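Local coordinates for probable signal peptide protein (Ralstonia solanacearum, PDB 2QGU) that binds a phospholipid, held here as dipalmitoyl-phosphatidylethanolamine, and as an MlaC-family protein probably carries phospholipid across the periplasm, at residues A[102-105]-A[106-110]; A[54-57]-A[58-61]; A[173-176]-A[177-181]. The protein carries 13 engineered substitutions. One frame throughout, in Å; residues are numbered along the deposited sequence. Where two conformers were deposited one is given.

Contact 1. Residues A[102-105]-A[106-110]. Engineered in segment 102-105: S103 (natural residue Thr). Engineered in segment 106-110: I106 (natural residue Val). With PEF (di-palmitoyl-3-sn-phosphatidylethanolamine), chain B.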
loop_
_atom_site.group_PDB
_atom_site.type_symbol
_atom_site.label_atom_id
_atom_site.label_comp_id
_atom_site.label_asym_id
_atom_site.label_seq_id
_atom_site.Cartn_x
_atom_site.Cartn_y
_atom_site.Cartn_z
ATOM N N LYS A 102 2.868 7.469 2.278
ATOM C CA LYS A 102 2.856 6.278 3.133
ATOM C C LYS A 102 2.036 6.517 4.403
ATOM O O LYS A 102 1.180 5.710 4.759
ATOM C CB LYS A 102 4.278 5.857 3.476
ATOM C CG LYS A 102 4.373 4.678 4.420
ATOM C CD LYS A 102 5.826 4.340 4.691
ATOM C CE LYS A 102 5.959 3.445 5.899
ATOM N NZ LYS A 102 7.362 3.472 6.403
ATOM N N SER A 103 2.293 7.630 5.082
ATOM C CA SER A 103 1.522 7.979 6.270
ATOM C C SER A 103 0.027 8.103 5.971
ATOM O O SER A 103 -0.801 7.624 6.744
ATOM C CB SER A 103 2.062 9.275 6.883
ATOM O OG SER A 103 1.197 9.761 7.899
ATOM N N LEU A 104 -0.300 8.736 4.844
ATOM C CA LEU A 104 -1.681 8.922 4.403
ATOM C C LEU A 104 -2.408 7.584 4.250
ATOM O O LEU A 104 -3.531 7.420 4.730
ATOM C CB LEU A 104 -1.704 9.719 3.087
ATOM C CG LEU A 104 -2.991 9.901 2.271
ATOM C CD1 LEU A 104 -4.009 10.733 3.015
ATOM C CD2 LEU A 104 -2.677 10.547 0.930
ATOM N N LEU A 105 -1.751 6.630 3.599
ATOM C CA LEU A 105 -2.319 5.292 3.404
ATOM C C LEU A 105 -2.451 4.504 4.705
ATOM O O LEU A 105 -3.480 3.878 4.941
ATOM C CB LEU A 105 -1.518 4.496 2.373
ATOM C CG LEU A 105 -1.541 5.037 0.943
ATOM C CD1 LEU A 105 -0.719 4.109 0.063
ATOM C CD2 LEU A 105 -2.972 5.161 0.409
ATOM N N ILE A 106 -1.420 4.542 5.551
ATOM C CA ILE A 106 -1.475 3.812 6.814
ATOM C C ILE A 106 -2.628 4.355 7.664
ATOM O O ILE A 106 -3.430 3.585 8.190
ATOM C CB ILE A 106 -0.132 3.853 7.593
ATOM C CG1 ILE A 106 0.991 3.190 6.786
ATOM C CG2 ILE A 106 -0.280 3.175 8.960
ATOM C CD1 ILE A 106 2.370 3.315 7.428
ATOM N N ARG A 107 -2.727 5.678 7.777
ATOM C CA ARG A 107 -3.803 6.302 8.548
ATOM C C ARG A 107 -5.191 6.006 7.979
ATOM O O ARG A 107 -6.152 5.848 8.729
ATOM C CB ARG A 107 -3.577 7.812 8.661
ATOM C CG ARG A 107 -2.349 8.177 9.471
ATOM C CD ARG A 107 -2.038 9.678 9.391
ATOM N NE ARG A 107 -0.816 9.976 10.137
ATOM C CZ ARG A 107 -0.769 10.209 11.446
ATOM N NH1 ARG A 107 -1.881 10.191 12.169
ATOM N NH2 ARG A 107 0.394 10.454 12.034
ATOM N N THR A 108 -5.283 5.916 6.654
ATOM C CA THR A 108 -6.540 5.591 5.976
ATOM C C THR A 108 -7.011 4.170 6.311
ATOM O O THR A 108 -8.203 3.940 6.541
ATOM C CB THR A 108 -6.403 5.779 4.443
ATOM O OG1 THR A 108 -6.121 7.159 4.163
ATOM C CG2 THR A 108 -7.686 5.387 3.707
ATOM N N TYR A 109 -6.073 3.222 6.341
ATOM C CA TYR A 109 -6.432 1.818 6.502
ATOM C C TYR A 109 -6.195 1.273 7.900
ATOM O O TYR A 109 -6.423 0.091 8.153
ATOM C CB TYR A 109 -5.739 0.962 5.429
ATOM C CG TYR A 109 -6.203 1.337 4.041
ATOM C CD1 TYR A 109 -7.504 1.055 3.623
ATOM C CD2 TYR A 109 -5.354 1.992 3.153
ATOM C CE1 TYR A 109 -7.946 1.420 2.361
ATOM C CE2 TYR A 109 -5.788 2.352 1.884
ATOM C CZ TYR A 109 -7.080 2.063 1.496
ATOM O OH TYR A 109 -7.506 2.433 0.236
ATOM N N ALA A 110 -5.782 2.140 8.820
ATOM C CA ALA A 110 -5.476 1.707 10.185
ATOM C C ALA A 110 -6.683 1.076 10.872
ATOM O O ALA A 110 -6.533 0.098 11.606
ATOM C CB ALA A 110 -4.955 2.870 11.011
HETATM C C2 PEF B . -12.585 -3.769 5.429
HETATM C C1 PEF B . -14.085 -3.548 5.620
HETATM N N PEF B . -17.947 -0.288 8.739
HETATM C C3 PEF B . -12.204 -5.129 5.978
HETATM C C4 PEF B . -16.243 -0.870 7.079
HETATM C C5 PEF B . -17.476 -0.020 7.373
HETATM C C10 PEF B . -11.633 -2.528 3.696
HETATM C C11 PEF B . -10.965 -2.440 2.330
HETATM C C12 PEF B . -9.739 -3.352 2.290
HETATM C C13 PEF B . -8.640 -2.751 3.160
HETATM C C14 PEF B . -7.311 -3.450 2.942
HETATM C C15 PEF B . -6.231 -2.767 3.777
HETATM C C16 PEF B . -4.842 -3.228 3.342
HETATM C C17 PEF B . -3.756 -2.348 3.952
HETATM C C18 PEF B . -3.469 -1.138 3.060
HETATM C C19 PEF B . -1.968 -0.877 2.970
HETATM C C20 PEF B . -1.500 0.003 4.133
HETATM C C21 PEF B . 0.013 0.206 4.085
HETATM C C22 PEF B . 0.391 1.233 3.019
HETATM C C23 PEF B . 1.864 1.622 3.127
HETATM C C24 PEF B . 2.725 0.806 2.166
HETATM C C25 PEF B . 4.179 0.771 2.630
HETATM C C30 PEF B . -10.446 -6.646 6.054
HETATM C C31 PEF B . -9.142 -7.160 5.979
HETATM C C32 PEF B . -8.108 -6.240 5.868
HETATM C C33 PEF B . -6.745 -6.925 6.086
HETATM C C34 PEF B . -5.983 -7.171 4.774
HETATM C C35 PEF B . -4.455 -7.143 4.968
HETATM C C36 PEF B . -3.789 -6.984 3.748
HETATM C C37 PEF B . -2.414 -6.773 3.894
HETATM C C38 PEF B . -1.801 -6.622 2.645
HETATM C C39 PEF B . -0.320 -6.234 2.747
HETATM C C40 PEF B . 0.260 -5.806 1.384
HETATM C C41 PEF B . 0.049 -4.303 1.121
HETATM C C42 PEF B . 1.037 -3.762 0.081
HETATM C C43 PEF B . 0.554 -2.431 -0.512
HETATM C C44 PEF B . 1.593 -1.830 -1.466
HETATM C C45 PEF B . 1.109 -0.505 -2.059
HETATM O O4 PEF B . -11.592 -1.559 4.461
HETATM O O5 PEF B . -11.350 -7.471 6.148
HETATM O O2 PEF B . -12.257 -3.695 4.031
HETATM O O3 PEF B . -10.766 -5.311 6.023
HETATM O O1P PEF B . -16.449 -4.711 7.243
HETATM O O2P PEF B . -15.737 -3.029 9.035
HETATM O O3P PEF B . -14.351 -3.296 7.003
HETATM O O4P PEF B . -16.640 -2.236 6.862
HETATM P P PEF B . -15.832 -3.414 7.614
#
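L105 and Y109 sit one turn apart on helix 91-114 and meet through L105 CD2 and Y109 CE2, 4.2 Å apart, making part of the phospholipid pocket of this MlaC-family fold. Both residues also touch an acyl chain of the bound phosphatidylethanolamine: Y109 CD2 lies 3.7 Å from its C18, and L105 CB lies 3.8 Å from its C22. The carbon C18 approaches the tyrosine ring obliquely. Beside them, the engineered I106 runs alongside K102 in the same direction, its CD1 3.9 Å from K102 CG. The lysine chain is extended, and its NZ forms a salt bridge with D65.

Backbone i to i+4 bonds hold this turn, among them I106 N to K102 O. L104 O is gripped twice: T108 OG1 (2.7 Å) and T108 N reach this one oxygen from opposite faces of its carbonyl plane. The hydroxyl can turn back to it because OG1 stands beside the backbone N, chi1 -62°. L104 itself packs against L198, R201 and L205 of helix 191-206.

On the flank turned toward helices 57-67 and 191-206, the engineered S103 has a second partner for its hydroxyl in N202 OD1. Within the helix, R107 NE donates to S103 OG over 3.0 Å at 153°, and that oxygen lies only 2° out of the guanidinium plane.

Contact 2. Residues A[54-57]-A[58-61]. Engineered in segment 54-57: G54 (natural residue Ser), L57 (natural residue Met).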
loop_
_atom_site.group_PDB
_atom_site.type_symbol
_atom_site.label_atom_id
_atom_site.label_comp_id
_atom_site.label_asym_id
_atom_site.label_seq_id
_atom_site.Cartn_x
_atom_site.Cartn_y
_atom_site.Cartn_z
ATOM N N GLY A 54 -6.812 -2.865 19.583
ATOM C CA GLY A 54 -7.409 -1.780 20.364
ATOM C C GLY A 54 -7.265 -0.403 19.733
ATOM O O GLY A 54 -7.828 0.572 20.238
ATOM N N GLY A 55 -6.519 -0.317 18.633
ATOM C CA GLY A 55 -6.408 0.928 17.861
ATOM C C GLY A 55 -5.170 1.778 18.113
ATOM O O GLY A 55 -5.178 2.981 17.834
ATOM N N ASN A 56 -4.108 1.155 18.626
ATOM C CA ASN A 56 -2.827 1.835 18.835
ATOM C C ASN A 56 -2.197 2.149 17.477
ATOM O O ASN A 56 -1.715 1.250 16.787
ATOM C CB ASN A 56 -1.903 0.970 19.706
ATOM C CG ASN A 56 -0.580 1.649 20.043
ATOM O OD1 ASN A 56 0.071 2.253 19.187
ATOM N ND2 ASN A 56 -0.160 1.518 21.299
ATOM N N LEU A 57 -2.217 3.425 17.096
ATOM C CA LEU A 57 -1.743 3.837 15.774
ATOM C C LEU A 57 -0.250 3.631 15.589
ATOM O O LEU A 57 0.191 3.201 14.519
ATOM C CB LEU A 57 -2.117 5.290 15.474
ATOM C CG LEU A 57 -1.769 5.807 14.071
ATOM C CD1 LEU A 57 -2.537 5.058 12.981
ATOM C CD2 LEU A 57 -2.043 7.297 14.000
ATOM N N GLN A 58 0.528 3.939 16.625
ATOM C CA GLN A 58 1.968 3.738 16.566
ATOM C C GLN A 58 2.298 2.293 16.207
ATOM O O GLN A 58 3.166 2.040 15.370
ATOM C CB GLN A 58 2.654 4.149 17.877
ATOM C CG GLN A 58 4.178 3.974 17.862
ATOM C CD GLN A 58 4.877 4.922 16.898
ATOM O OE1 GLN A 58 5.320 5.999 17.292
ATOM N NE2 GLN A 58 4.963 4.533 15.628
ATOM N N LYS A 59 1.584 1.353 16.822
ATOM C CA LYS A 59 1.782 -0.062 16.542
ATOM C C LYS A 59 1.362 -0.470 15.129
ATOM O O LYS A 59 1.952 -1.385 14.554
ATOM C CB LYS A 59 1.107 -0.920 17.616
ATOM C CG LYS A 59 1.789 -0.782 18.971
ATOM C CD LYS A 59 1.119 -1.617 20.039
ATOM C CE LYS A 59 1.893 -1.538 21.347
ATOM N NZ LYS A 59 3.272 -2.091 21.230
ATOM N N VAL A 60 0.372 0.218 14.563
ATOM C CA VAL A 60 -0.023 -0.035 13.170
ATOM C C VAL A 60 1.097 0.407 12.221
ATOM O O VAL A 60 1.430 -0.299 11.268
ATOM C CB VAL A 60 -1.363 0.653 12.806
ATOM C CG1 VAL A 60 -1.660 0.501 11.333
ATOM C CG2 VAL A 60 -2.501 0.060 13.609
ATOM N N PHE A 61 1.683 1.577 12.483
ATOM C CA PHE A 61 2.838 2.018 11.706
ATOM C C PHE A 61 3.980 1.009 11.795
ATOM O O PHE A 61 4.601 0.680 10.792
ATOM C CB PHE A 61 3.317 3.403 12.161
ATOM C CG PHE A 61 2.642 4.548 11.455
ATOM C CD1 PHE A 61 3.331 5.292 10.500
ATOM C CD2 PHE A 61 1.327 4.888 11.751
ATOM C CE1 PHE A 61 2.719 6.358 9.846
ATOM C CE2 PHE A 61 0.697 5.957 11.094
ATOM C CZ PHE A 61 1.402 6.689 10.144
#
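N56 OD1 accepts a hydrogen bond from K59 N at 2.9 Å with an N-H...O angle of 161°, so the side-chain amide of N56 supplies an acceptor that the first turn of the helix lacks. The donor stands 43° out of the plane of the amide, above it and not on a lone pair. With CG anti to the backbone N (chi1 -176°), the amide folds forward over the start of the helix. Q58 N lies slightly farther from N56 OD1, at 3.1 Å, and its angle is too poor for a bond, so K59 N is the backbone donor that this oxygen serves.

The contact is a side-chain N-cap at the start of helix 57-67, on the surface of the MlaC-family fold. Just before it, G55, with a positive phi, ends helix 50-53 in a Schellman motif, so one helix is closed and the next is opened within two residues. The carbonyl of N56 is used as well: V60 N donates to N56 O at 3.2 Å. One residue further on, F61 N donates to L57 O at 3.0 Å.

The aliphatic part of K59 crosses the N56 amide, placing K59 CD 3.6 Å from N56 ND2. The engineered L57 runs beside F61, pointing the same way, with L57 CD1 3.9 Å from F61 CE2, and both lean on helix 91-114. At the edge of the F61 ring, near its plane, L57 O lies 3.4 Å from F61 CD2.

Contact 3. Residues A[173-176]-A[177-181]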
loop_
_atom_site.group_PDB
_atom_site.type_symbol
_atom_site.label_atom_id
_atom_site.label_comp_id
_atom_site.label_asym_id
_atom_site.label_seq_id
_atom_site.Cartn_x
_atom_site.Cartn_y
_atom_site.Cartn_z
ATOM N N LEU A 173 -4.675 1.407 -6.251
ATOM C CA LEU A 173 -4.335 2.609 -5.488
ATOM C C LEU A 173 -3.364 3.537 -6.219
ATOM O O LEU A 173 -3.535 4.755 -6.181
ATOM C CB LEU A 173 -3.815 2.255 -4.091
ATOM C CG LEU A 173 -4.811 1.705 -3.058
ATOM C CD1 LEU A 173 -4.230 1.872 -1.664
ATOM C CD2 LEU A 173 -6.194 2.364 -3.135
ATOM N N SER A 174 -2.373 2.984 -6.910
ATOM C CA SER A 174 -1.435 3.857 -7.625
ATOM C C SER A 174 -2.150 4.699 -8.677
ATOM O O SER A 174 -1.756 5.843 -8.921
ATOM C CB SER A 174 -0.258 3.084 -8.231
ATOM O OG SER A 174 -0.639 2.402 -9.406
ATOM N N GLU A 175 -3.209 4.150 -9.272
ATOM C CA GLU A 175 -3.992 4.872 -10.278
ATOM C C GLU A 175 -4.875 5.941 -9.644
ATOM O O GLU A 175 -4.923 7.072 -10.125
ATOM C CB GLU A 175 -4.832 3.907 -11.127
ATOM C CG GLU A 175 -5.479 4.542 -12.363
ATOM C CD GLU A 175 -4.479 4.966 -13.448
ATOM O OE1 GLU A 175 -3.299 4.548 -13.410
ATOM O OE2 GLU A 175 -4.883 5.723 -14.357
ATOM N N THR A 176 -5.565 5.592 -8.566
ATOM C CA THR A 176 -6.385 6.560 -7.851
ATOM C C THR A 176 -5.545 7.758 -7.437
ATOM O O THR A 176 -5.933 8.910 -7.664
ATOM C CB THR A 176 -7.024 5.935 -6.610
ATOM O OG1 THR A 176 -7.843 4.828 -7.007
ATOM C CG2 THR A 176 -7.875 6.952 -5.860
ATOM N N TYR A 177 -4.387 7.485 -6.844
ATOM C CA TYR A 177 -3.534 8.566 -6.365
ATOM C C TYR A 177 -2.782 9.289 -7.473
ATOM O O TYR A 177 -2.509 10.478 -7.348
ATOM C CB TYR A 177 -2.638 8.092 -5.219
ATOM C CG TYR A 177 -3.463 7.857 -3.976
ATOM C CD1 TYR A 177 -3.827 8.920 -3.150
ATOM C CD2 TYR A 177 -3.922 6.582 -3.646
ATOM C CE1 TYR A 177 -4.608 8.719 -2.021
ATOM C CE2 TYR A 177 -4.704 6.367 -2.521
ATOM C CZ TYR A 177 -5.040 7.439 -1.706
ATOM O OH TYR A 177 -5.815 7.238 -0.593
ATOM N N LYS A 178 -2.493 8.605 -8.577
ATOM C CA LYS A 178 -1.966 9.288 -9.761
ATOM C C LYS A 178 -2.923 10.394 -10.198
ATOM O O LYS A 178 -2.503 11.537 -10.443
ATOM C CB LYS A 178 -1.729 8.309 -10.916
ATOM C CG LYS A 178 -1.100 8.949 -12.150
ATOM C CD LYS A 178 -1.005 7.943 -13.287
ATOM C CE LYS A 178 -0.638 8.615 -14.597
ATOM N NZ LYS A 178 -1.744 9.485 -15.099
ATOM N N ASN A 179 -4.209 10.065 -10.278
ATOM C CA ASN A 179 -5.200 11.043 -10.718
ATOM C C ASN A 179 -5.393 12.144 -9.690
ATOM O O ASN A 179 -5.462 13.325 -10.038
ATOM C CB ASN A 179 -6.529 10.363 -11.043
ATOM C CG ASN A 179 -6.435 9.442 -12.239
ATOM O OD1 ASN A 179 -7.100 8.407 -12.281
ATOM N ND2 ASN A 179 -5.616 9.807 -13.216
ATOM N N GLN A 180 -5.458 11.762 -8.421
ATOM C CA GLN A 180 -5.624 12.730 -7.341
ATOM C C GLN A 180 -4.440 13.691 -7.289
ATOM O O GLN A 180 -4.627 14.908 -7.189
ATOM C CB GLN A 180 -5.802 12.016 -6.001
ATOM C CG GLN A 180 -6.035 12.938 -4.820
ATOM C CD GLN A 180 -6.338 12.161 -3.567
ATOM O OE1 GLN A 180 -7.409 11.564 -3.439
ATOM N NE2 GLN A 180 -5.396 12.146 -2.640
ATOM N N PHE A 181 -3.224 13.150 -7.379
ATOM C CA PHE A 181 -2.022 13.977 -7.283
ATOM C C PHE A 181 -1.859 14.894 -8.487
ATOM O O PHE A 181 -1.427 16.037 -8.328
ATOM C CB PHE A 181 -0.751 13.137 -7.092
ATOM C CG PHE A 181 -0.655 12.421 -5.751
ATOM C CD1 PHE A 181 -1.606 12.598 -4.739
ATOM C CD2 PHE A 181 0.429 11.580 -5.503
ATOM C CE1 PHE A 181 -1.484 11.918 -3.507
ATOM C CE2 PHE A 181 0.559 10.915 -4.276
ATOM C CZ PHE A 181 -0.400 11.086 -3.285
HETATM O O HOH W 1 -7.357 6.531 -14.593
HETATM O O HOH W 2 -4.832 8.251 -15.402
#
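This is a turn-to-turn contact within the first turns of helix 173-188, which follows directly on the last, short strand of the antiparallel sheet in the MlaC-family fold. One flank of the turn faces the protein interior and the other faces water. On the inner flank, L173 CD2 and Y177 CE2 are 4.3 Å apart, while the tyrosine ring turns its edge to L173 O, which lies near the ring plane and 3.1 Å from Y177 CD2. That same oxygen accepts from Y177 N, so the backbone bond and the ring edge converge on one carbonyl. The ring also meets F101 of helix 91-114, with the two planes about 55° apart. S174 OG is hydrogen-bonded to D165 OD2 of strand 160-168.

The outer flank is polar and works through water. E175 and N179 cross with carboxylate and amide planes 88° apart, and E175 OE2 stays 4.1 Å from N179 OD1. Two waters fill the role of intermediary, both donating to E175 OE2. With CG of E175 anti to the backbone N (chi1 -169°), the bend at chi2 brings the carboxylate near the side chains of K178 and N179. K178 NZ, 5.0 Å from E175 OE2, makes no direct bond to it, although the opposite charges probably attract. One water joins the two acceptors E175 OE2 and N179 OD1; the other bridges E175 OE2 to N179 ND2, which donates to it over 2.8 Å, and takes a weak bond from K178 NZ.

In the fold
Contact 1 lies between the other two and touches both, whereas contacts 2 and 3 lie on opposite sides of the chain's centre, with nearest atoms about 13 Å apart. Toward contact 2, I106 CG2 packs on F61 CE2 at 3.6 Å and A110 CB on L57 CD1 at 3.8 Å. Toward contact 3, L105 CD2 meets Y177 CE2 at 3.6 Å, and Y109 OH approaches L173 CD2 equally closely. Contact 1 alone supplies pocket residues. In contact 3 the side chain of L173 is about 6 Å from the bound phospholipid. In contact 2 the side chain of V60 is about 7 Å from the bound phospholipid.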